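PDB 2B1E: exocyst complex component EXO70 from Saccharomyces cerevisiae, which takes part in the secretory pathway as a subunit of the exocyst, which tethers secretory vesicles to sites of exocytosis, and plays a role in assembly of that complex. Local coordinates for residues D469-F472 and I473-G477; I486-K489 and F490-F493; S535-K538 and D539-K542. All blocks are in the same frame, centred on the assembly; numbering follows the deposited sequence.

Overall arrangement
All three contacts lie at one end of the elongated, helical chain without strands, within the C-terminal Exo70 family region and 12 to 15 Å apart between centres. Interactions 1 and 3 are helix ends: residues 469-477 close helix 440-473 at the surface, and 535-542 lead out of helix 512-537 in a partly buried setting. In both, a serine hydroxyl turns back onto a carbonyl oxygen. Interaction 2, inside helix 483-504, differs: it has regular backbone bonds, a charged outer face and an inner face of Ile486, Phe490 and Phe493. That helix touches both others: Lys489 meets Ser470, while Phe490 and Ile486 pack on Tyr537.

Interaction 1 (D469-F472 and I473-G477); sequences DSVF and IDSSG
Ile473 sits where helix 440-473 runs out, and its N-H closes onto Asp469 O with a normal alpha-helical bond of 3.0 Å, nearly straight at 170°. What follows is a C-terminal helix end, in which the bonding shifts from four residues back to three. The branched side chain of Ile473 has CG1 anti to its own N (chi1 -165°), which puts the CG2 methyl between the backbone N and the carbonyl carbon; from there it presses on Ser470 O at 3.0 Å, a tight approach of a methyl to an oxygen.

At Asp474 the helix loses its grip. The amide N is shared between Ser470 O and Val471 O, both bonds weak, the nearer one from Asp474 N to Val471 O, 3.1 Å. Asp474 CB rests against Ser470 O at 3.4 Å, while the carboxylate turns elsewhere: OD1 bonds to the hydroxyl of Tyr537 on helix 512-537, tying this loop to a neighbouring helix. The same helix covers Val471, which is buried against Phe533, Arg536 and Tyr537.

Ser475 finishes the turn with two bonds. Its N donates to Phe472 O at 3.0 Å, coming from well above the carbonyl plane. Its hydroxyl lies anti to the carbonyl carbon (chi1 -59°), and that rotation carries it back over the turn to Val471 O. The oxygen of Val471 thus takes the serine hydroxyl in addition to the weak amide of Asp474, so a carbonyl at the helix end keeps partners after the regular pattern has stopped. The hydroxyl bond is the shorter of the two: Ser475 OG donates to Val471 O over 2.8 Å, and passes 4.0 Å from Val471 CG1.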
ATOM      1  N   ASP A 469     -41.649 -27.457  27.525  1.00 21.24           N
ATOM      2  CA  ASP A 469     -41.879 -27.140  28.928  1.00 23.20           C
ATOM      3  C   ASP A 469     -43.306 -27.482  29.373  1.00 22.66           C
ATOM      4  O   ASP A 469     -43.511 -27.955  30.488  1.00 22.10           O
ATOM      5  CB  ASP A 469     -41.611 -25.656  29.200  1.00 25.93           C
ATOM      6  CG  ASP A 469     -40.132 -25.330  29.310  1.00 29.74           C
ATOM      7  OD1 ASP A 469     -39.819 -24.147  29.558  1.00 32.40           O
ATOM      8  OD2 ASP A 469     -39.283 -26.239  29.155  1.00 31.29           O
ATOM      9  N   SER A 470     -44.290 -27.239  28.513  1.00 23.06           N
ATOM     10  CA  SER A 470     -45.672 -27.533  28.875  1.00 23.63           C
ATOM     11  C   SER A 470     -45.858 -29.038  29.074  1.00 24.22           C
ATOM     12  O   SER A 470     -46.641 -29.476  29.923  1.00 25.45           O
ATOM     13  CB  SER A 470     -46.641 -27.039  27.795  1.00 24.18           C
ATOM     14  OG  SER A 470     -46.747 -27.965  26.726  1.00 25.97           O
ATOM     15  N   VAL A 471     -45.134 -29.829  28.290  1.00 20.55           N
ATOM     16  CA  VAL A 471     -45.230 -31.275  28.403  1.00 19.09           C
ATOM     17  C   VAL A 471     -44.549 -31.764  29.691  1.00 18.44           C
ATOM     18  O   VAL A 471     -45.122 -32.550  30.445  1.00 15.07           O
ATOM     19  CB  VAL A 471     -44.603 -31.951  27.177  1.00 19.89           C
ATOM     20  CG1 VAL A 471     -44.715 -33.467  27.291  1.00 19.40           C
ATOM     21  CG2 VAL A 471     -45.311 -31.466  25.917  1.00 20.32           C
ATOM     22  N   PHE A 472     -43.337 -31.287  29.950  1.00 17.01           N
ATOM     23  CA  PHE A 472     -42.613 -31.694  31.149  1.00 20.17           C
ATOM     24  C   PHE A 472     -43.407 -31.385  32.417  1.00 20.03           C
ATOM     25  O   PHE A 472     -43.602 -32.252  33.268  1.00 18.18           O
ATOM     26  CB  PHE A 472     -41.261 -30.983  31.220  1.00 21.66           C
ATOM     27  CG  PHE A 472     -40.172 -31.658  30.443  1.00 23.58           C
ATOM     28  CD1 PHE A 472     -40.434 -32.253  29.210  1.00 25.74           C
ATOM     29  CD2 PHE A 472     -38.867 -31.658  30.922  1.00 26.21           C
ATOM     30  CE1 PHE A 472     -39.410 -32.832  28.467  1.00 26.64           C
ATOM     31  CE2 PHE A 472     -37.834 -32.236  30.183  1.00 28.49           C
ATOM     32  CZ  PHE A 472     -38.110 -32.823  28.952  1.00 27.62           C
ATOM     33  N   ILE A 473     -43.881 -30.150  32.520  1.00 22.57           N
ATOM     34  CA  ILE A 473     -44.636 -29.697  33.689  1.00 26.58           C
ATOM     35  C   ILE A 473     -45.888 -30.545  33.940  1.00 28.46           C
ATOM     36  O   ILE A 473     -46.372 -30.651  35.068  1.00 27.67           O
ATOM     37  CB  ILE A 473     -45.047 -28.206  33.525  1.00 28.32           C
ATOM     38  CG1 ILE A 473     -45.502 -27.635  34.869  1.00 29.04           C
ATOM     39  CG2 ILE A 473     -46.162 -28.071  32.494  1.00 29.80           C
ATOM     40  CD1 ILE A 473     -44.360 -27.269  35.778  1.00 28.75           C
ATOM     41  N   ASP A 474     -46.394 -31.164  32.883  1.00 29.79           N
ATOM     42  CA  ASP A 474     -47.593 -31.982  32.969  1.00 31.26           C
ATOM     43  C   ASP A 474     -47.312 -33.488  32.932  1.00 32.83           C
ATOM     44  O   ASP A 474     -48.226 -34.290  32.763  1.00 34.31           O
ATOM     45  CB  ASP A 474     -48.543 -31.567  31.831  1.00 32.67           C
ATOM     46  CG  ASP A 474     -49.779 -32.447  31.731  1.00 33.39           C
ATOM     47  OD1 ASP A 474     -49.730 -33.463  31.000  1.00 29.63           O
ATOM     48  OD2 ASP A 474     -50.796 -32.119  32.384  1.00 34.27           O
ATOM     49  N   SER A 475     -46.061 -33.888  33.131  1.00 32.33           N
ATOM     50  CA  SER A 475     -45.752 -35.314  33.081  1.00 33.81           C
ATOM     51  C   SER A 475     -44.931 -35.875  34.246  1.00 34.24           C
ATOM     52  O   SER A 475     -43.880 -36.481  34.035  1.00 35.43           O
ATOM     53  CB  SER A 475     -45.049 -35.636  31.754  1.00 32.88           C
ATOM     54  OG  SER A 475     -45.864 -35.288  30.645  1.00 32.10           O
ATOM     55  N   SER A 476     -45.415 -35.695  35.472  1.00 33.49           N
ATOM     56  CA  SER A 476     -44.701 -36.207  36.641  1.00 32.82           C
ATOM     57  C   SER A 476     -45.448 -37.302  37.405  1.00 32.76           C
ATOM     58  O   SER A 476     -44.851 -38.014  38.218  1.00 33.33           O
ATOM     59  CB  SER A 476     -44.358 -35.063  37.595  1.00 32.42           C
ATOM     60  OG  SER A 476     -43.370 -34.214  37.030  1.00 33.42           O
ATOM     61  N   GLY A 477     -46.746 -37.430  37.152  1.00 31.46           N
ATOM     62  CA  GLY A 477     -47.541 -38.448  37.820  1.00 29.96           C
ATOM     63  C   GLY A 477     -48.156 -39.361  36.780  1.00 29.01           C
ATOM     64  O   GLY A 477     -47.504 -39.687  35.793  1.00 28.77           O
TER

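Interaction 2 (I486-K489 and F490-F493); sequences IKEK and FRKF
Glu488 and Arg491, one turn apart on helix 483-504, pair on its outer face in a salt bridge between OE2 and NH1. The modelled separation of 2.4 Å is too short to be trusted in detail, but the pairing is clear: the carboxylate comes to the edge of the guanidinium, the two planes 46° apart. Glu488 gets there with CG anti to the backbone N (chi1 180°) and a bend at chi2 (66°), which turns the acid toward Arg491 and Lys492, one turn on. Arg491 bends at chi3 to bring NH1 back toward the acid.

The second carboxylate oxygen lies against the methylene chain of Lys492, with Glu488 OE1 2.9 Å from Lys492 CE; Lys492 NZ is farther from Glu488 OE1, at 4.0 Å, beyond a salt bridge but where some attraction is likely. With alanine at position 488 the Arg491 guanidinium is likely to lose its acidic mate and be free to swing, and the carboxylate beside the Lys492 chain would be gone.

Beneath these charges runs regular alpha-helical bonding: Arg491 N to Lys487 O at 2.8 Å, and Lys492 N to Glu488 O at 3.0 Å and dead straight. On the inner side Ile486 and Phe490 lie side by side, the CG2 methyl meeting the ring edge at CE2, 3.9 Å away.

Lys487 reaches away to Glu484, and Lys489 NZ donates to Ser470 O of helix 440-473. Phe490 packs against Phe533, Tyr530 and Tyr537 of helix 512-537, and Phe493 meets the Tyr530 ring of that helix and touches Leu463 and Leu467 of helix 440-473.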
ATOM      1  N   ILE A 486     -55.205 -30.642  27.920  1.00 20.01           N
ATOM      2  CA  ILE A 486     -54.478 -31.122  26.757  1.00 19.28           C
ATOM      3  C   ILE A 486     -54.820 -30.291  25.520  1.00 18.63           C
ATOM      4  O   ILE A 486     -53.927 -29.880  24.788  1.00 20.03           O
ATOM      5  CB  ILE A 486     -54.774 -32.613  26.512  1.00 17.53           C
ATOM      6  CG1 ILE A 486     -54.227 -33.424  27.691  1.00 14.80           C
ATOM      7  CG2 ILE A 486     -54.126 -33.082  25.201  1.00 15.31           C
ATOM      8  CD1 ILE A 486     -54.723 -34.841  27.761  1.00 13.59           C
ATOM      9  N   LYS A 487     -56.101 -30.034  25.279  1.00 19.81           N
ATOM     10  CA  LYS A 487     -56.463 -29.229  24.117  1.00 21.49           C
ATOM     11  C   LYS A 487     -55.801 -27.859  24.243  1.00 20.29           C
ATOM     12  O   LYS A 487     -55.330 -27.289  23.261  1.00 16.78           O
ATOM     13  CB  LYS A 487     -57.979 -29.054  24.010  1.00 24.93           C
ATOM     14  CG  LYS A 487     -58.719 -30.309  23.589  1.00 28.61           C
ATOM     15  CD  LYS A 487     -60.171 -30.010  23.239  1.00 32.01           C
ATOM     16  CE  LYS A 487     -60.932 -29.442  24.428  1.00 34.43           C
ATOM     17  NZ  LYS A 487     -60.926 -30.381  25.585  1.00 36.57           N
ATOM     18  N   GLU A 488     -55.765 -27.339  25.463  1.00 20.91           N
ATOM     19  CA  GLU A 488     -55.153 -26.049  25.702  1.00 21.13           C
ATOM     20  C   GLU A 488     -53.684 -26.078  25.294  1.00 19.70           C
ATOM     21  O   GLU A 488     -53.170 -25.090  24.771  1.00 19.17           O
ATOM     22  CB  GLU A 488     -55.275 -25.657  27.171  1.00 22.66           C
ATOM     23  CG  GLU A 488     -54.643 -24.314  27.485  1.00 28.56           C
ATOM     24  CD  GLU A 488     -55.364 -23.152  26.821  1.00 33.24           C
ATOM     25  OE1 GLU A 488     -54.755 -22.064  26.703  1.00 35.03           O
ATOM     26  OE2 GLU A 488     -56.543 -23.319  26.428  1.00 34.95           O
ATOM     27  N   LYS A 489     -52.998 -27.199  25.523  1.00 18.52           N
ATOM     28  CA  LYS A 489     -51.590 -27.258  25.138  1.00 17.85           C
ATOM     29  C   LYS A 489     -51.456 -27.158  23.623  1.00 15.54           C
ATOM     30  O   LYS A 489     -50.542 -26.505  23.120  1.00 13.74           O
ATOM     31  CB  LYS A 489     -50.920 -28.548  25.622  1.00 18.60           C
ATOM     32  CG  LYS A 489     -50.728 -28.630  27.131  1.00 19.47           C
ATOM     33  CD  LYS A 489     -49.940 -29.878  27.512  1.00 18.09           C
ATOM     34  CE  LYS A 489     -50.109 -30.211  28.993  1.00 21.47           C
ATOM     35  NZ  LYS A 489     -49.688 -29.090  29.879  1.00 18.70           N
ATOM     36  N   PHE A 490     -52.358 -27.812  22.895  1.00 14.64           N
ATOM     37  CA  PHE A 490     -52.308 -27.764  21.434  1.00 14.88           C
ATOM     38  C   PHE A 490     -52.679 -26.365  20.959  1.00 16.96           C
ATOM     39  O   PHE A 490     -52.067 -25.818  20.038  1.00 15.01           O
ATOM     40  CB  PHE A 490     -53.277 -28.781  20.833  1.00 13.89           C
ATOM     41  CG  PHE A 490     -52.732 -30.173  20.761  1.00 16.09           C
ATOM     42  CD1 PHE A 490     -51.985 -30.584  19.657  1.00 16.78           C
ATOM     43  CD2 PHE A 490     -52.963 -31.080  21.792  1.00 14.88           C
ATOM     44  CE1 PHE A 490     -51.473 -31.890  19.581  1.00 17.65           C
ATOM     45  CE2 PHE A 490     -52.463 -32.379  21.730  1.00 15.19           C
ATOM     46  CZ  PHE A 490     -51.716 -32.788  20.625  1.00 15.73           C
ATOM     47  N   ARG A 491     -53.695 -25.796  21.591  1.00 18.27           N
ATOM     48  CA  ARG A 491     -54.161 -24.461  21.249  1.00 21.15           C
ATOM     49  C   ARG A 491     -53.015 -23.452  21.324  1.00 20.24           C
ATOM     50  O   ARG A 491     -52.714 -22.770  20.341  1.00 21.88           O
ATOM     51  CB  ARG A 491     -55.301 -24.074  22.202  1.00 23.60           C
ATOM     52  CG  ARG A 491     -55.943 -22.724  21.965  1.00 27.61           C
ATOM     53  CD  ARG A 491     -57.120 -22.534  22.936  1.00 30.47           C
ATOM     54  NE  ARG A 491     -58.146 -23.561  22.736  1.00 32.25           N
ATOM     55  CZ  ARG A 491     -58.541 -24.436  23.658  1.00 34.31           C
ATOM     56  NH1 ARG A 491     -58.008 -24.428  24.873  1.00 33.05           N
ATOM     57  NH2 ARG A 491     -59.463 -25.338  23.357  1.00 34.90           N
ATOM     58  N   LYS A 492     -52.364 -23.362  22.477  1.00 20.05           N
ATOM     59  CA  LYS A 492     -51.257 -22.421  22.625  1.00 20.16           C
ATOM     60  C   LYS A 492     -50.184 -22.660  21.563  1.00 18.63           C
ATOM     61  O   LYS A 492     -49.628 -21.715  21.010  1.00 17.14           O
ATOM     62  CB  LYS A 492     -50.649 -22.525  24.025  1.00 22.55           C
ATOM     63  CG  LYS A 492     -51.593 -22.057  25.146  1.00 26.75           C
ATOM     64  CD  LYS A 492     -50.992 -22.341  26.524  1.00 31.78           C
ATOM     65  CE  LYS A 492     -51.997 -22.080  27.650  1.00 33.88           C
ATOM     66  NZ  LYS A 492     -51.457 -22.451  28.997  1.00 36.93           N
ATOM     67  N   PHE A 493     -49.877 -23.919  21.275  1.00 17.11           N
ATOM     68  CA  PHE A 493     -48.876 -24.184  20.253  1.00 16.91           C
ATOM     69  C   PHE A 493     -49.373 -23.657  18.905  1.00 16.11           C
ATOM     70  O   PHE A 493     -48.634 -22.995  18.179  1.00 18.48           O
ATOM     71  CB  PHE A 493     -48.594 -25.680  20.129  1.00 15.45           C
ATOM     72  CG  PHE A 493     -47.690 -26.020  18.972  1.00 18.82           C
ATOM     73  CD1 PHE A 493     -46.323 -25.756  19.036  1.00 16.49           C
ATOM     74  CD2 PHE A 493     -48.220 -26.536  17.789  1.00 16.89           C
ATOM     75  CE1 PHE A 493     -45.499 -26.000  17.935  1.00 17.89           C
ATOM     76  CE2 PHE A 493     -47.410 -26.778  16.689  1.00 15.46           C
ATOM     77  CZ  PHE A 493     -46.046 -26.509  16.759  1.00 15.77           C
TER

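Interaction 3 (S535-K538 and D539-K542); sequences SRYK and DSFK
Ser540 turns back on Tyr537 with two donors at once, in a type I beta turn, Tyr537 to Ser540, that carries the chain out of helix 512-537. Its OG, anti to the carbonyl carbon (chi1 -60°), lies 2.9 Å from Tyr537 O, and its N reaches the same oxygen at 3.0 Å. Both come from one face of the carbonyl plane, the N higher above it than the hydroxyl.

Lys538 takes a less common shape. Its CG stands between the backbone N and the carbonyl carbon (chi1 65°), and bends at chi3 and chi4 curl the amine round to its neighbour, so that the two side chains run alongside each other. Lys538 NZ meets Asp539 OD1 at 2.9 Å in a salt bridge, approaching from above the carboxylate plane. A water held by Ser535 O makes a weak, long link to Asp539 OD2.

The aromatic rings are covered by their neighbours: Arg536 CG sits over the centre of the Tyr537 ring, and Ser540 CB over that of Phe541, 4.1 Å above the plane. Phe541 also stacks with His547 further along the loop, while the Tyr537 ring meets that of Phe533 with planes about 75° apart, and touches Ile486 and Phe490 of helix 483-504.

Chemically, then, two donors of Ser540, N and OG, share Tyr537 O, which is consistent with a well-defined turn, and Lys538 and Asp539 would partly offset each other's charge.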
ATOM      1  N   SER A 535     -48.031 -37.559  19.080  1.00 12.10           N
ATOM      2  CA  SER A 535     -48.121 -38.981  19.391  1.00 14.26           C
ATOM      3  C   SER A 535     -48.407 -39.220  20.875  1.00 15.50           C
ATOM      4  O   SER A 535     -49.118 -40.148  21.244  1.00 12.92           O
ATOM      5  CB  SER A 535     -46.819 -39.677  19.002  1.00 16.62           C
ATOM      6  OG  SER A 535     -46.870 -41.058  19.316  1.00 23.92           O
ATOM      7  N   ARG A 536     -47.861 -38.362  21.722  1.00 15.08           N
ATOM      8  CA  ARG A 536     -48.042 -38.495  23.159  1.00 16.95           C
ATOM      9  C   ARG A 536     -49.480 -38.211  23.606  1.00 16.04           C
ATOM     10  O   ARG A 536     -49.987 -38.840  24.547  1.00 12.50           O
ATOM     11  CB  ARG A 536     -47.071 -37.549  23.880  1.00 17.59           C
ATOM     12  CG  ARG A 536     -47.084 -37.651  25.406  1.00 22.74           C
ATOM     13  CD  ARG A 536     -46.164 -36.613  26.075  1.00 25.54           C
ATOM     14  NE  ARG A 536     -44.736 -36.917  25.944  1.00 30.44           N
ATOM     15  CZ  ARG A 536     -43.930 -36.411  25.013  1.00 35.01           C
ATOM     16  NH1 ARG A 536     -44.393 -35.557  24.103  1.00 35.34           N
ATOM     17  NH2 ARG A 536     -42.648 -36.759  24.994  1.00 34.20           N
ATOM     18  N   TYR A 537     -50.150 -37.293  22.919  1.00 13.52           N
ATOM     19  CA  TYR A 537     -51.502 -36.910  23.318  1.00 14.60           C
ATOM     20  C   TYR A 537     -52.671 -37.144  22.363  1.00 14.53           C
ATOM     21  O   TYR A 537     -53.817 -36.907  22.740  1.00 15.33           O
ATOM     22  CB  TYR A 537     -51.514 -35.433  23.686  1.00 13.63           C
ATOM     23  CG  TYR A 537     -50.636 -35.063  24.852  1.00 16.09           C
ATOM     24  CD1 TYR A 537     -49.489 -34.289  24.670  1.00 15.09           C
ATOM     25  CD2 TYR A 537     -50.987 -35.433  26.151  1.00 16.33           C
ATOM     26  CE1 TYR A 537     -48.716 -33.880  25.763  1.00 17.43           C
ATOM     27  CE2 TYR A 537     -50.228 -35.039  27.235  1.00 15.83           C
ATOM     28  CZ  TYR A 537     -49.101 -34.262  27.044  1.00 16.00           C
ATOM     29  OH  TYR A 537     -48.381 -33.851  28.147  1.00 16.26           O
ATOM     30  N   LYS A 538     -52.403 -37.588  21.144  1.00 14.92           N
ATOM     31  CA  LYS A 538     -53.479 -37.771  20.180  1.00 16.00           C
ATOM     32  C   LYS A 538     -54.601 -38.678  20.679  1.00 17.08           C
ATOM     33  O   LYS A 538     -55.783 -38.411  20.442  1.00 17.53           O
ATOM     34  CB  LYS A 538     -52.925 -38.320  18.857  1.00 18.31           C
ATOM     35  CG  LYS A 538     -52.330 -39.708  18.968  1.00 22.61           C
ATOM     36  CD  LYS A 538     -51.905 -40.244  17.608  1.00 28.95           C
ATOM     37  CE  LYS A 538     -53.115 -40.595  16.741  1.00 30.36           C
ATOM     38  NZ  LYS A 538     -53.834 -41.802  17.253  1.00 31.49           N
ATOM     39  N   ASP A 539     -54.247 -39.740  21.385  1.00 15.52           N
ATOM     40  CA  ASP A 539     -55.273 -40.660  21.849  1.00 16.30           C
ATOM     41  C   ASP A 539     -56.015 -40.233  23.105  1.00 16.17           C
ATOM     42  O   ASP A 539     -56.656 -41.056  23.757  1.00 14.95           O
ATOM     43  CB  ASP A 539     -54.685 -42.062  22.021  1.00 17.27           C
ATOM     44  CG  ASP A 539     -54.332 -42.701  20.694  1.00 19.51           C
ATOM     45  OD1 ASP A 539     -55.108 -42.509  19.736  1.00 19.39           O
ATOM     46  OD2 ASP A 539     -53.295 -43.395  20.609  1.00 19.65           O
ATOM     47  N   SER A 540     -55.930 -38.948  23.445  1.00 16.25           N
ATOM     48  CA  SER A 540     -56.647 -38.435  24.605  1.00 18.74           C
ATOM     49  C   SER A 540     -58.093 -38.195  24.169  1.00 19.90           C
ATOM     50  O   SER A 540     -58.982 -38.047  25.001  1.00 20.38           O
ATOM     51  CB  SER A 540     -56.039 -37.114  25.091  1.00 21.89           C
ATOM     52  OG  SER A 540     -54.683 -37.270  25.473  1.00 21.08           O
ATOM     53  N   PHE A 541     -58.316 -38.177  22.855  1.00 18.15           N
ATOM     54  CA  PHE A 541     -59.647 -37.932  22.290  1.00 19.62           C
ATOM     55  C   PHE A 541     -60.138 -39.120  21.451  1.00 19.61           C
ATOM     56  O   PHE A 541     -59.333 -39.881  20.919  1.00 18.93           O
ATOM     57  CB  PHE A 541     -59.594 -36.673  21.419  1.00 19.26           C
ATOM     58  CG  PHE A 541     -58.895 -35.520  22.073  1.00 17.50           C
ATOM     59  CD1 PHE A 541     -59.502 -34.820  23.108  1.00 18.94           C
ATOM     60  CD2 PHE A 541     -57.609 -35.164  21.685  1.00 18.37           C
ATOM     61  CE1 PHE A 541     -58.838 -33.787  23.751  1.00 19.66           C
ATOM     62  CE2 PHE A 541     -56.931 -34.132  22.320  1.00 19.55           C
ATOM     63  CZ  PHE A 541     -57.544 -33.439  23.358  1.00 19.04           C
ATOM     64  N   LYS A 542     -61.455 -39.288  21.334  1.00 22.57           N
ATOM     65  CA  LYS A 542     -61.984 -40.394  20.529  1.00 25.09           C
ATOM     66  C   LYS A 542     -61.706 -40.161  19.046  1.00 25.61           C
ATOM     67  O   LYS A 542     -61.370 -41.091  18.309  1.00 27.16           O
ATOM     68  CB  LYS A 542     -63.490 -40.564  20.749  1.00 28.02           C
ATOM     69  CG  LYS A 542     -64.112 -41.632  19.850  1.00 30.04           C
ATOM     70  CD  LYS A 542     -64.857 -42.686  20.650  1.00 33.74           C
ATOM     71  CE  LYS A 542     -66.042 -42.099  21.392  1.00 34.71           C
ATOM     72  NZ  LYS A 542     -66.724 -43.130  22.233  1.00 35.64           N
TER
HETATM   73  O   HOH W   1     -50.274 -42.098  19.502  1.00 39.93           O